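Local structure of alpha-rhamnosidase (6I60) at residues 79-83 against 113-117; 85-89 against 101-105; 375-379 against 426-430; 387-393 against 413-419; 627-632 against 668-672. The protein probably hydrolyses terminal non-reducing alpha-L-rhamnose residues in alpha-L-rhamnosides. All coordinates share one frame; numbering follows the deposited sequence.

Interaction 1: residues 79-83 against 113-117; sequences TINDN and YFWKV
I80 and K116 hold the short helix 77-80 against strand 112-120 of the N-terminal immunoglobulin-like domain, where the helix end lies on one face of the domain's sheet. The apolar part rests on I80. With its CG1 branch swung opposite the backbone N (chi1 -170°), this residue drives CD1 down onto the strand, 3.7 Å from F114 CB. Farther back, I80 CG1 lies 3.7 Å from K116 CE, the two chains passing alongside, pointing opposite ways. The F114 ring turns off toward T134, while W115, on the other face of the strand, meets the ring of F53 edge-to-face. The polar part gathers at one carbonyl. K116 bends at chi3 and sends its ammonium group to I80 O, with NZ 3.1 Å from that oxygen and tilted 22° from the carbonyl plane. A second donor, N83 N, closes the type I turn from I80 to N83 on the same oxygen, so two bonds grip it. F129 adds a cation-pi contact to K116. N83 N comes to I80 O from one side of the carbonyl plane and K116 NZ from the other.

Interaction 2: residues 85-89 against 101-105; sequences GDVWD and KYEGK
W88 lays its indole against the backbone of 102-104, which crosses one of its faces. G104 CA sits over the five-membered ring in a CH-pi contact, 3.5 Å from the centroid and 20° off the normal, and E103 N lies over the same face nearer the rim. Y102 turns an edge to the six-membered ring in an offset edge-to-face pair, centroids 5.0 Å apart and planes at 74°; there Y102 CD1 is 3.4 Å from W88 CE3. E103 CB packs beside W88 CZ2 at 3.5 Å. Next to the ring, K105 N gives V87 O a nearly straight bond of 2.7 Å, and K105 CB lies alongside V87 CB at 3.8 Å. Behind this first shell, V87 and W88 both face V73 and form a classic beta bulge, where the outermost strand 88-89 joins strand 68-74 in the immunoglobulin-like domain. W88 chi1, -157°, carries the indole away from its own backbone N and out over 102-104. Within the 101-105 segment, Y102 O accepts from N50 ND2 and the Y102 ring packs on P51 and L107. D86 OD1, just before the bulge, bonds S75 OG.

Interaction 3: residues 375-379 against 426-430; sequences WIKIK and EYEPR
I378 and Y427 form an antiparallel hydrogen-bonded pair that adds the outermost strand 425-427 to strand 375-380 in a four-stranded sheet of the concanavalin-like domain. I378 N donates to Y427 O at 3.1 Å, and Y427 N returns a bond to I378 O at 3.3 Å; K379 and E426 follow as a non-hydrogen-bonded pair. Past Y427 the chain leaves the strand, and W375 takes over the contact. P429 O stands over the centre of one indole face, 3.4 Å from W375 CE2, and P429 CD packs on W375 CB at 3.7 Å. At the ring edge, W375 NE1 makes a weak bond of 3.3 Å to E428 OE2, whose stronger partner is the ammonium of K456. K377 crosses E428 obliquely, methylenes against methylenes, with K377 CB 3.6 Å from E428 CG. K377 NZ stays 4.2 Å from E426 OE2, too long for a salt bridge, and pairs instead with E454, which also takes K379. Strand 453-458, bearing E454 and K456, flanks strand 375-380, while the Y427 ring turns to the strand 414-418, packing on Y417 and D415, and its hydroxyl bonds E303 of strand 302-306.

Interaction 4: residues 387-393 against 413-419; sequences KEIRIRH and ATDVYIT
Neighbouring antiparallel strands of the concanavalin-like domain, 388-394 and 414-418, meet here, with I389 opposite Y417 and I391 opposite D415 as hydrogen-bonded pairs. I391 N donates to D415 O at 2.7 Å and D415 N to I391 O at 2.8 Å. On the face with E388 and R390, V416 CG1 lies 3.8 Å from E388 CD and V416 CG2 4.1 Å from R390 CG. R392 and T414 run side by side, T414 CG2 at the guanidinium edge. H393 closes one end. Its ND1 donates in the ring plane to A413 O at 2.8 Å, approaching 37° out of the carbonyl plane, and H434 stacks on its ring while bonding D415 OD2. A leucine in place of H393 would probably cost A413 O the bond from the ring and leave H434 without its stacking partner. I389 and I391 fill the other face against I378 and I376, the face-to-face packing of sheets typical of a concanavalin-like beta sandwich.

Interaction 5: residues 627-632 against 668-672; sequences ELTSTF and FNKKF
Helix segments 627-632 and 668-672 run antiparallel, at 173°, with their axes 11.4 Å apart, and the gap between them is filled by F668, F672 and L628. L628 reaches across to both rings. Its CD1 rests over one face of the F672 ring in a CH-pi contact, 3.8 Å from the centroid and 26° off the normal, while the branch carbon CG and CD2 pack on F668, L628 CG 3.5 Å and L628 CD2 3.8 Å from F668 CZ. K671 CB covers the opposite face of F672. F668 extends straight from its helix, CG opposite the backbone N (chi1 -178°), and brings its ring edge to T631, where CD2 is 3.8 Å from T631 CG2. T631 cannot easily turn: its OG1 donates to E627 O at 2.7 Å, an oxygen that also takes T631 N, and this bond fixes the methyl toward F668. E627 CG touches F672 CZ at 3.5 Å. With a serine in place of F672, L628 CD1 and E627 CG would probably lose the ring they pack against, opening a gap between the helices. Outside the pair, L628 also packs on L723 and F668 on P727 of helix 722-729, and V605 touches T631. Consecutive antiparallel helices, 626-648 and 651-672, joined by a short turn and packed through aromatic and aliphatic residues, are typical of the (alpha/alpha)6 barrel of six-hairpin glycosidases.

Overall arrangement
The five contacts follow the chain through three domains. In the immunoglobulin-like domain the chain forms interaction 2 between the two halves of interaction 1; their centres are 11 Å apart, they touch, and strands 88-89 and 112-120 belong to one sheet, with strand 68-74 between them. Interaction 4 likewise falls within interaction 3: their centres lie 10 Å apart in the concanavalin-like domain, where I376 meets I391 and P429 meets D415, binding two layers of strands. Interaction 5 stands alone in the helical six-hairpin domain, its centre about 50 to 56 Å from every other. Interactions 1 and 3 are 46 Å apart, centre to centre. None of the five contacts bridges two domains: each joins parts of a single one.

Interaction 1: residues 79-83 against 113-117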
# COMPACT_ATOMS: atom_id res chain seq x y z
N THR A 79 22.25 -20.05 23.75
CA THR A 79 21.14 -20.92 24.12
C THR A 79 20.47 -21.54 22.90
O THR A 79 20.18 -22.74 22.90
CB THR A 79 20.13 -20.14 24.96
OG1 THR A 79 20.60 -20.05 26.32
CG2 THR A 79 18.77 -20.81 24.95
N ILE A 80 20.23 -20.74 21.86
CA ILE A 80 19.54 -21.26 20.68
C ILE A 80 20.42 -22.26 19.93
O ILE A 80 19.91 -23.18 19.28
CB ILE A 80 19.08 -20.11 19.76
CG1 ILE A 80 18.15 -20.65 18.68
CG2 ILE A 80 20.27 -19.41 19.13
CD1 ILE A 80 16.94 -19.80 18.46
N ASN A 81 21.74 -22.12 20.03
CA ASN A 81 22.63 -23.04 19.34
C ASN A 81 22.71 -24.40 20.01
O ASN A 81 23.58 -25.20 19.63
CB ASN A 81 24.02 -22.42 19.22
CG ASN A 81 24.06 -21.25 18.25
OD1 ASN A 81 23.28 -21.19 17.30
ND2 ASN A 81 24.97 -20.31 18.50
N ASP A 82 21.84 -24.68 20.98
CA ASP A 82 21.78 -25.98 21.63
C ASP A 82 20.47 -26.71 21.35
O ASP A 82 20.19 -27.73 21.99
CB ASP A 82 21.98 -25.83 23.14
CG ASP A 82 23.39 -26.16 23.57
OD1 ASP A 82 24.06 -25.27 24.15
OD2 ASP A 82 23.84 -27.30 23.33
N ASN A 83 19.66 -26.21 20.41
CA ASN A 83 18.41 -26.85 20.00
C ASN A 83 17.44 -27.01 21.17
O ASN A 83 16.73 -28.02 21.28
CB ASN A 83 18.67 -28.21 19.33
CG ASN A 83 19.85 -28.17 18.37
OD1 ASN A 83 19.82 -27.47 17.36
ND2 ASN A 83 20.90 -28.92 18.69
N TYR A 113 15.14 -11.63 20.78
CA TYR A 113 14.94 -13.07 20.70
C TYR A 113 15.55 -13.62 19.42
O TYR A 113 15.82 -12.89 18.46
CB TYR A 113 13.44 -13.42 20.76
CG TYR A 113 12.75 -12.94 22.01
CD1 TYR A 113 12.22 -11.65 22.08
CD2 TYR A 113 12.63 -13.76 23.12
CE1 TYR A 113 11.59 -11.20 23.23
CE2 TYR A 113 12.00 -13.32 24.27
CZ TYR A 113 11.48 -12.04 24.32
OH TYR A 113 10.85 -11.61 25.46
N PHE A 114 15.77 -14.93 19.42
CA PHE A 114 16.34 -15.64 18.29
C PHE A 114 15.44 -16.81 17.93
O PHE A 114 14.76 -17.37 18.80
CB PHE A 114 17.76 -16.16 18.60
CG PHE A 114 18.66 -15.12 19.21
CD1 PHE A 114 18.60 -14.83 20.57
CD2 PHE A 114 19.57 -14.42 18.43
CE1 PHE A 114 19.43 -13.87 21.13
CE2 PHE A 114 20.40 -13.47 18.98
CZ PHE A 114 20.33 -13.19 20.33
N TRP A 115 15.41 -17.17 16.65
CA TRP A 115 14.56 -18.27 16.23
C TRP A 115 15.09 -18.91 14.95
O TRP A 115 15.53 -18.22 14.04
CB TRP A 115 13.10 -17.81 16.03
CG TRP A 115 12.87 -16.92 14.84
CD1 TRP A 115 13.35 -15.65 14.65
CD2 TRP A 115 12.06 -17.21 13.70
NE1 TRP A 115 12.90 -15.15 13.45
CE2 TRP A 115 12.11 -16.09 12.85
CE3 TRP A 115 11.30 -18.32 13.30
CZ2 TRP A 115 11.43 -16.04 11.63
CZ3 TRP A 115 10.63 -18.28 12.09
CH2 TRP A 115 10.70 -17.14 11.27
N LYS A 116 15.04 -20.24 14.92
CA LYS A 116 15.30 -21.04 13.73
C LYS A 116 14.08 -21.92 13.46
O LYS A 116 13.13 -21.96 14.24
CB LYS A 116 16.56 -21.90 13.91
CG LYS A 116 17.51 -21.42 14.99
CD LYS A 116 18.42 -22.53 15.47
CE LYS A 116 17.68 -23.51 16.36
NZ LYS A 116 18.57 -24.60 16.85
N VAL A 117 14.11 -22.63 12.33
CA VAL A 117 12.98 -23.49 11.97
C VAL A 117 13.48 -24.61 11.07
O VAL A 117 14.38 -24.41 10.25
CB VAL A 117 11.85 -22.67 11.31
CG1 VAL A 117 12.26 -22.15 9.95
CG2 VAL A 117 10.58 -23.50 11.20

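Interaction 2: residues 85-89 against 101-105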
# COMPACT_ATOMS: atom_id res chain seq x y z
N GLY A 85 14.27 -25.19 23.52
CA GLY A 85 13.21 -24.21 23.45
C GLY A 85 13.15 -23.33 24.69
O GLY A 85 12.31 -23.56 25.56
N ASP A 86 14.03 -22.33 24.76
CA ASP A 86 14.10 -21.49 25.95
C ASP A 86 12.78 -20.79 26.21
O ASP A 86 12.26 -20.81 27.33
CB ASP A 86 15.24 -20.48 25.81
CG ASP A 86 15.52 -19.75 27.11
OD1 ASP A 86 16.71 -19.49 27.40
OD2 ASP A 86 14.56 -19.42 27.83
N VAL A 87 12.21 -20.15 25.19
CA VAL A 87 10.91 -19.51 25.34
C VAL A 87 9.85 -20.05 24.39
O VAL A 87 8.66 -19.78 24.59
CB VAL A 87 11.02 -17.98 25.21
CG1 VAL A 87 12.25 -17.48 26.01
CG2 VAL A 87 11.03 -17.54 23.77
N TRP A 88 10.22 -20.81 23.35
CA TRP A 88 9.24 -21.54 22.56
C TRP A 88 9.89 -22.75 21.91
O TRP A 88 11.03 -22.70 21.45
CB TRP A 88 8.61 -20.67 21.47
CG TRP A 88 7.26 -21.19 21.01
CD1 TRP A 88 6.47 -22.10 21.67
CD2 TRP A 88 6.54 -20.83 19.82
NE1 TRP A 88 5.32 -22.33 20.96
CE2 TRP A 88 5.33 -21.57 19.82
CE3 TRP A 88 6.81 -19.97 18.75
CZ2 TRP A 88 4.39 -21.46 18.79
CZ3 TRP A 88 5.87 -19.87 17.73
CH2 TRP A 88 4.68 -20.61 17.76
N ASP A 89 9.13 -23.85 21.87
CA ASP A 89 9.54 -25.06 21.15
C ASP A 89 8.26 -25.80 20.75
O ASP A 89 7.66 -26.48 21.58
CB ASP A 89 10.45 -25.94 22.00
CG ASP A 89 11.11 -27.05 21.20
OD1 ASP A 89 10.49 -27.53 20.22
OD2 ASP A 89 12.24 -27.44 21.56
N LYS A 101 1.24 -18.25 13.98
CA LYS A 101 1.09 -17.27 15.05
C LYS A 101 1.88 -17.72 16.27
O LYS A 101 1.87 -18.91 16.63
CB LYS A 101 -0.39 -17.10 15.41
CG LYS A 101 -0.65 -16.28 16.67
CD LYS A 101 -1.97 -16.67 17.32
CE LYS A 101 -2.49 -15.58 18.25
NZ LYS A 101 -3.93 -15.74 18.57
N TYR A 102 2.58 -16.78 16.90
CA TYR A 102 3.42 -17.08 18.04
C TYR A 102 2.58 -17.57 19.22
O TYR A 102 1.54 -17.00 19.53
CB TYR A 102 4.23 -15.85 18.44
CG TYR A 102 5.04 -16.01 19.71
CD1 TYR A 102 6.22 -16.74 19.72
CD2 TYR A 102 4.62 -15.42 20.90
CE1 TYR A 102 6.96 -16.88 20.87
CE2 TYR A 102 5.35 -15.56 22.06
CZ TYR A 102 6.52 -16.29 22.04
OH TYR A 102 7.26 -16.44 23.19
N GLU A 103 3.06 -18.63 19.88
CA GLU A 103 2.35 -19.23 21.00
C GLU A 103 3.31 -19.66 22.10
O GLU A 103 3.05 -20.64 22.81
CB GLU A 103 1.52 -20.43 20.55
CG GLU A 103 0.23 -20.08 19.82
CD GLU A 103 -0.52 -21.32 19.35
OE1 GLU A 103 0.13 -22.26 18.85
OE2 GLU A 103 -1.76 -21.35 19.49
N GLY A 104 4.42 -18.95 22.27
CA GLY A 104 5.43 -19.29 23.24
C GLY A 104 5.29 -18.53 24.54
O GLY A 104 4.22 -18.02 24.88
N LYS A 105 6.40 -18.46 25.27
CA LYS A 105 6.42 -17.72 26.53
C LYS A 105 6.08 -16.25 26.28
O LYS A 105 6.43 -15.69 25.24
CB LYS A 105 7.80 -17.85 27.18
CG LYS A 105 7.96 -17.07 28.48
CD LYS A 105 8.67 -17.89 29.54
CE LYS A 105 9.38 -16.99 30.54
NZ LYS A 105 9.87 -17.75 31.72

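Interaction 3: residues 375-379 against 426-430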
# COMPACT_ATOMS: atom_id res chain seq x y z
N TRP A 375 9.68 15.54 -3.17
CA TRP A 375 10.17 16.91 -3.22
C TRP A 375 11.41 16.93 -4.11
O TRP A 375 11.76 15.94 -4.75
CB TRP A 375 10.46 17.44 -1.81
CG TRP A 375 11.37 16.56 -1.01
CD1 TRP A 375 12.72 16.43 -1.15
CD2 TRP A 375 10.99 15.69 0.06
NE1 TRP A 375 13.21 15.53 -0.23
CE2 TRP A 375 12.16 15.06 0.53
CE3 TRP A 375 9.77 15.37 0.68
CZ2 TRP A 375 12.16 14.14 1.57
CZ3 TRP A 375 9.77 14.46 1.71
CH2 TRP A 375 10.95 13.85 2.15
N ILE A 376 12.08 18.08 -4.15
CA ILE A 376 13.30 18.24 -4.93
C ILE A 376 14.40 18.76 -4.01
O ILE A 376 14.14 19.29 -2.93
CB ILE A 376 13.11 19.18 -6.14
CG1 ILE A 376 12.89 20.62 -5.67
CG2 ILE A 376 11.95 18.72 -7.01
CD1 ILE A 376 13.55 21.64 -6.56
N LYS A 377 15.64 18.59 -4.46
CA LYS A 377 16.81 19.14 -3.80
C LYS A 377 17.47 20.13 -4.74
O LYS A 377 17.74 19.80 -5.90
CB LYS A 377 17.79 18.04 -3.40
CG LYS A 377 19.13 18.57 -2.91
CD LYS A 377 19.99 17.46 -2.33
CE LYS A 377 21.39 17.48 -2.93
NZ LYS A 377 21.49 16.59 -4.11
N ILE A 378 17.71 21.34 -4.25
CA ILE A 378 18.30 22.40 -5.05
C ILE A 378 19.72 22.66 -4.58
O ILE A 378 20.04 22.52 -3.39
CB ILE A 378 17.45 23.69 -5.00
CG1 ILE A 378 17.85 24.65 -6.12
CG2 ILE A 378 17.55 24.37 -3.64
CD1 ILE A 378 17.02 25.92 -6.16
N LYS A 379 20.59 23.01 -5.53
CA LYS A 379 21.96 23.42 -5.25
C LYS A 379 22.09 24.89 -5.64
O LYS A 379 21.78 25.25 -6.78
CB LYS A 379 22.96 22.56 -6.01
CG LYS A 379 22.84 21.07 -5.74
CD LYS A 379 23.87 20.28 -6.55
CE LYS A 379 23.76 18.78 -6.29
NZ LYS A 379 23.67 18.00 -7.56
N GLU A 426 22.65 23.52 -0.08
CA GLU A 426 21.66 22.56 -0.56
C GLU A 426 20.44 22.59 0.35
O GLU A 426 20.56 22.85 1.55
CB GLU A 426 22.23 21.13 -0.61
CG GLU A 426 23.41 20.96 -1.55
CD GLU A 426 23.93 19.54 -1.57
OE1 GLU A 426 25.00 19.30 -2.17
OE2 GLU A 426 23.27 18.66 -0.97
N TYR A 427 19.27 22.34 -0.23
CA TYR A 427 18.04 22.35 0.54
C TYR A 427 17.06 21.32 -0.00
O TYR A 427 16.86 21.23 -1.22
CB TYR A 427 17.39 23.74 0.53
CG TYR A 427 15.93 23.71 0.93
CD1 TYR A 427 15.56 23.40 2.24
CD2 TYR A 427 14.93 23.97 0.01
CE1 TYR A 427 14.24 23.36 2.61
CE2 TYR A 427 13.60 23.94 0.38
CZ TYR A 427 13.26 23.63 1.68
OH TYR A 427 11.94 23.59 2.06
N GLU A 428 16.46 20.55 0.91
CA GLU A 428 15.32 19.70 0.63
C GLU A 428 14.28 19.90 1.72
O GLU A 428 14.63 20.03 2.90
CB GLU A 428 15.70 18.21 0.56
CG GLU A 428 17.14 17.91 0.16
CD GLU A 428 17.45 16.42 0.19
OE1 GLU A 428 18.59 16.06 0.55
OE2 GLU A 428 16.55 15.62 -0.13
N PRO A 429 13.00 19.95 1.37
CA PRO A 429 11.96 20.02 2.40
C PRO A 429 11.89 18.73 3.19
O PRO A 429 12.16 17.63 2.68
CB PRO A 429 10.67 20.25 1.59
CG PRO A 429 11.13 20.70 0.24
CD PRO A 429 12.44 20.03 0.01
N ARG A 430 11.51 18.86 4.47
CA ARG A 430 11.47 17.73 5.39
C ARG A 430 10.10 17.48 5.99
O ARG A 430 9.88 16.38 6.53
CB ARG A 430 12.47 17.94 6.53
CG ARG A 430 12.42 19.34 7.11
CD ARG A 430 13.11 19.42 8.47
NE ARG A 430 14.55 19.21 8.40
CZ ARG A 430 15.41 20.02 7.77
NH1 ARG A 430 14.99 21.11 7.14
NH2 ARG A 430 16.70 19.73 7.78

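Interaction 4: residues 387-393 against 413-419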
# COMPACT_ATOMS: atom_id res chain seq x y z
N LYS A 387 18.76 35.97 0.08
CA LYS A 387 18.06 35.87 -1.19
C LYS A 387 17.02 34.75 -1.11
O LYS A 387 17.33 33.64 -0.67
CB LYS A 387 19.04 35.61 -2.33
CG LYS A 387 19.52 36.88 -3.02
CD LYS A 387 18.35 37.80 -3.37
CE LYS A 387 18.77 38.88 -4.36
NZ LYS A 387 17.67 39.86 -4.62
N GLU A 388 15.80 35.06 -1.54
CA GLU A 388 14.70 34.11 -1.47
C GLU A 388 14.61 33.29 -2.75
O GLU A 388 14.70 33.83 -3.86
CB GLU A 388 13.38 34.84 -1.22
CG GLU A 388 12.14 33.97 -1.43
CD GLU A 388 10.93 34.48 -0.68
OE1 GLU A 388 11.11 35.06 0.41
OE2 GLU A 388 9.80 34.30 -1.18
N ILE A 389 14.43 31.98 -2.60
CA ILE A 389 14.25 31.06 -3.71
C ILE A 389 12.92 30.34 -3.51
O ILE A 389 12.72 29.69 -2.47
CB ILE A 389 15.41 30.06 -3.82
CG1 ILE A 389 16.60 30.71 -4.53
CG2 ILE A 389 14.97 28.80 -4.56
CD1 ILE A 389 17.90 29.98 -4.33
N ARG A 390 12.03 30.46 -4.48
CA ARG A 390 10.69 29.90 -4.41
C ARG A 390 10.58 28.73 -5.38
O ARG A 390 10.88 28.88 -6.57
CB ARG A 390 9.63 30.96 -4.72
CG ARG A 390 8.21 30.53 -4.45
CD ARG A 390 7.22 31.61 -4.86
NE ARG A 390 6.97 31.61 -6.30
CZ ARG A 390 6.44 32.63 -6.96
NH1 ARG A 390 6.10 33.74 -6.32
NH2 ARG A 390 6.25 32.54 -8.27
N ILE A 391 10.14 27.58 -4.88
CA ILE A 391 10.04 26.36 -5.67
C ILE A 391 8.57 25.96 -5.73
O ILE A 391 7.97 25.61 -4.70
CB ILE A 391 10.88 25.22 -5.08
CG1 ILE A 391 12.31 25.70 -4.80
CG2 ILE A 391 10.89 24.03 -6.02
CD1 ILE A 391 13.08 24.80 -3.87
N ARG A 392 7.98 26.01 -6.92
CA ARG A 392 6.60 25.61 -7.14
C ARG A 392 6.55 24.28 -7.89
O ARG A 392 7.45 23.95 -8.67
CB ARG A 392 5.83 26.67 -7.92
CG ARG A 392 5.87 28.06 -7.29
CD ARG A 392 4.96 29.02 -8.03
NE ARG A 392 3.57 28.90 -7.59
CZ ARG A 392 2.56 29.57 -8.13
NH1 ARG A 392 2.77 30.41 -9.13
NH2 ARG A 392 1.33 29.39 -7.66
N HIS A 393 5.49 23.52 -7.65
CA HIS A 393 5.31 22.20 -8.24
C HIS A 393 3.93 22.10 -8.88
O HIS A 393 2.96 22.66 -8.36
CB HIS A 393 5.48 21.09 -7.19
CG HIS A 393 6.64 21.29 -6.27
ND1 HIS A 393 6.67 22.28 -5.31
CD2 HIS A 393 7.82 20.63 -6.16
CE1 HIS A 393 7.81 22.22 -4.65
NE2 HIS A 393 8.53 21.23 -5.14
N ALA A 413 1.63 24.15 -2.25
CA ALA A 413 2.66 23.26 -2.79
C ALA A 413 3.88 24.03 -3.28
O ALA A 413 4.46 23.72 -4.32
CB ALA A 413 2.10 22.37 -3.90
N THR A 414 4.28 25.05 -2.52
CA THR A 414 5.49 25.82 -2.80
C THR A 414 6.42 25.77 -1.60
O THR A 414 5.98 25.87 -0.45
CB THR A 414 5.17 27.28 -3.16
OG1 THR A 414 4.95 28.03 -1.96
CG2 THR A 414 3.93 27.36 -4.03
N ASP A 415 7.71 25.60 -1.87
CA ASP A 415 8.75 25.61 -0.85
C ASP A 415 9.64 26.83 -1.06
O ASP A 415 9.95 27.20 -2.20
CB ASP A 415 9.59 24.33 -0.90
CG ASP A 415 8.76 23.08 -0.67
OD1 ASP A 415 7.91 23.09 0.24
OD2 ASP A 415 8.94 22.09 -1.41
N VAL A 416 10.04 27.45 0.05
CA VAL A 416 10.83 28.68 0.02
C VAL A 416 12.10 28.46 0.84
O VAL A 416 12.03 27.98 1.98
CB VAL A 416 10.03 29.87 0.58
CG1 VAL A 416 10.96 31.03 0.92
CG2 VAL A 416 8.97 30.30 -0.42
N TYR A 417 13.24 28.79 0.25
CA TYR A 417 14.53 28.69 0.92
C TYR A 417 15.25 30.02 0.83
O TYR A 417 15.44 30.55 -0.27
CB TYR A 417 15.39 27.58 0.31
CG TYR A 417 16.80 27.52 0.86
CD1 TYR A 417 17.05 27.00 2.12
CD2 TYR A 417 17.88 27.98 0.11
CE1 TYR A 417 18.33 26.94 2.63
CE2 TYR A 417 19.16 27.92 0.61
CZ TYR A 417 19.39 27.40 1.87
OH TYR A 417 20.67 27.35 2.36
N ILE A 418 15.64 30.57 1.98
CA ILE A 418 16.39 31.82 2.05
C ILE A 418 17.85 31.47 2.28
O ILE A 418 18.20 30.83 3.28
CB ILE A 418 15.85 32.73 3.16
CG1 ILE A 418 14.38 33.08 2.89
CG2 ILE A 418 16.68 34.00 3.25
CD1 ILE A 418 13.46 32.74 4.04
N THR A 419 18.71 31.90 1.37
CA THR A 419 20.10 31.48 1.37
C THR A 419 20.87 32.10 2.54
O THR A 419 20.46 33.10 3.13
CB THR A 419 20.78 31.86 0.05
OG1 THR A 419 20.98 33.28 0.00
CG2 THR A 419 19.91 31.44 -1.13

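Interaction 5: residues 627-632 against 668-672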
# COMPACT_ATOMS: atom_id res chain seq x y z
N GLU A 627 -28.35 2.43 -6.05
CA GLU A 627 -29.01 1.45 -5.20
C GLU A 627 -28.69 0.02 -5.62
O GLU A 627 -28.73 -0.90 -4.79
CB GLU A 627 -30.52 1.68 -5.20
CG GLU A 627 -31.24 1.23 -6.46
CD GLU A 627 -30.93 2.12 -7.66
OE1 GLU A 627 -30.81 3.35 -7.48
OE2 GLU A 627 -30.81 1.58 -8.78
N LEU A 628 -28.36 -0.19 -6.90
CA LEU A 628 -27.93 -1.51 -7.36
C LEU A 628 -26.50 -1.79 -6.92
O LEU A 628 -26.19 -2.88 -6.44
CB LEU A 628 -28.06 -1.60 -8.88
CG LEU A 628 -27.96 -2.98 -9.54
CD1 LEU A 628 -29.02 -3.14 -10.61
CD2 LEU A 628 -26.57 -3.21 -10.12
N THR A 629 -25.62 -0.80 -7.10
CA THR A 629 -24.25 -0.92 -6.60
C THR A 629 -24.21 -1.13 -5.09
O THR A 629 -23.39 -1.90 -4.59
CB THR A 629 -23.44 0.32 -6.98
OG1 THR A 629 -23.76 0.71 -8.33
CG2 THR A 629 -21.95 0.04 -6.90
N SER A 630 -25.12 -0.48 -4.35
CA SER A 630 -25.11 -0.61 -2.90
C SER A 630 -25.57 -2.00 -2.47
O SER A 630 -24.97 -2.61 -1.59
CB SER A 630 -26.00 0.46 -2.28
OG SER A 630 -25.27 1.63 -2.00
N THR A 631 -26.64 -2.50 -3.09
CA THR A 631 -27.09 -3.85 -2.80
C THR A 631 -26.10 -4.88 -3.31
O THR A 631 -25.98 -5.97 -2.73
CB THR A 631 -28.48 -4.08 -3.41
OG1 THR A 631 -29.31 -2.95 -3.14
CG2 THR A 631 -29.12 -5.32 -2.82
N PHE A 632 -25.38 -4.56 -4.39
CA PHE A 632 -24.32 -5.44 -4.87
C PHE A 632 -23.27 -5.67 -3.79
O PHE A 632 -22.80 -6.80 -3.60
CB PHE A 632 -23.68 -4.83 -6.13
CG PHE A 632 -22.38 -5.47 -6.53
CD1 PHE A 632 -21.17 -4.93 -6.11
CD2 PHE A 632 -22.35 -6.59 -7.34
CE1 PHE A 632 -19.97 -5.51 -6.49
CE2 PHE A 632 -21.16 -7.17 -7.72
CZ PHE A 632 -19.96 -6.63 -7.29
N PHE A 668 -32.61 -8.74 -4.72
CA PHE A 668 -31.91 -7.99 -5.77
C PHE A 668 -32.56 -8.22 -7.13
O PHE A 668 -32.72 -7.29 -7.92
CB PHE A 668 -30.44 -8.41 -5.79
CG PHE A 668 -29.60 -7.68 -6.80
CD1 PHE A 668 -29.39 -8.22 -8.06
CD2 PHE A 668 -28.99 -6.49 -6.48
CE1 PHE A 668 -28.61 -7.57 -8.99
CE2 PHE A 668 -28.20 -5.83 -7.41
CZ PHE A 668 -28.01 -6.37 -8.66
N ASN A 669 -32.94 -9.47 -7.42
CA ASN A 669 -33.53 -9.80 -8.71
C ASN A 669 -34.97 -9.33 -8.82
O ASN A 669 -35.41 -8.94 -9.91
CB ASN A 669 -33.45 -11.30 -8.96
CG ASN A 669 -32.09 -11.74 -9.44
OD1 ASN A 669 -31.42 -11.02 -10.18
ND2 ASN A 669 -31.66 -12.93 -9.02
N LYS A 670 -35.72 -9.34 -7.71
CA LYS A 670 -37.11 -8.91 -7.76
C LYS A 670 -37.23 -7.43 -8.08
O LYS A 670 -38.22 -7.00 -8.68
CB LYS A 670 -37.80 -9.22 -6.43
CG LYS A 670 -38.33 -10.64 -6.32
CD LYS A 670 -39.32 -10.77 -5.17
CE LYS A 670 -38.80 -11.71 -4.10
NZ LYS A 670 -39.73 -11.79 -2.94
N LYS A 671 -36.23 -6.62 -7.71
CA LYS A 671 -36.28 -5.18 -7.91
C LYS A 671 -35.55 -4.70 -9.16
O LYS A 671 -35.86 -3.61 -9.65
CB LYS A 671 -35.71 -4.46 -6.69
CG LYS A 671 -36.13 -3.00 -6.56
CD LYS A 671 -36.01 -2.50 -5.12
CE LYS A 671 -37.35 -2.01 -4.58
NZ LYS A 671 -37.26 -1.59 -3.15
N PHE A 672 -34.61 -5.48 -9.68
CA PHE A 672 -33.75 -5.01 -10.76
C PHE A 672 -33.80 -5.84 -12.03
O PHE A 672 -33.58 -5.29 -13.11
CB PHE A 672 -32.29 -4.93 -10.28
CG PHE A 672 -32.09 -3.98 -9.13
CD1 PHE A 672 -32.68 -2.73 -9.14
CD2 PHE A 672 -31.30 -4.34 -8.05
CE1 PHE A 672 -32.49 -1.85 -8.08
CE2 PHE A 672 -31.11 -3.47 -6.99
CZ PHE A 672 -31.70 -2.22 -7.01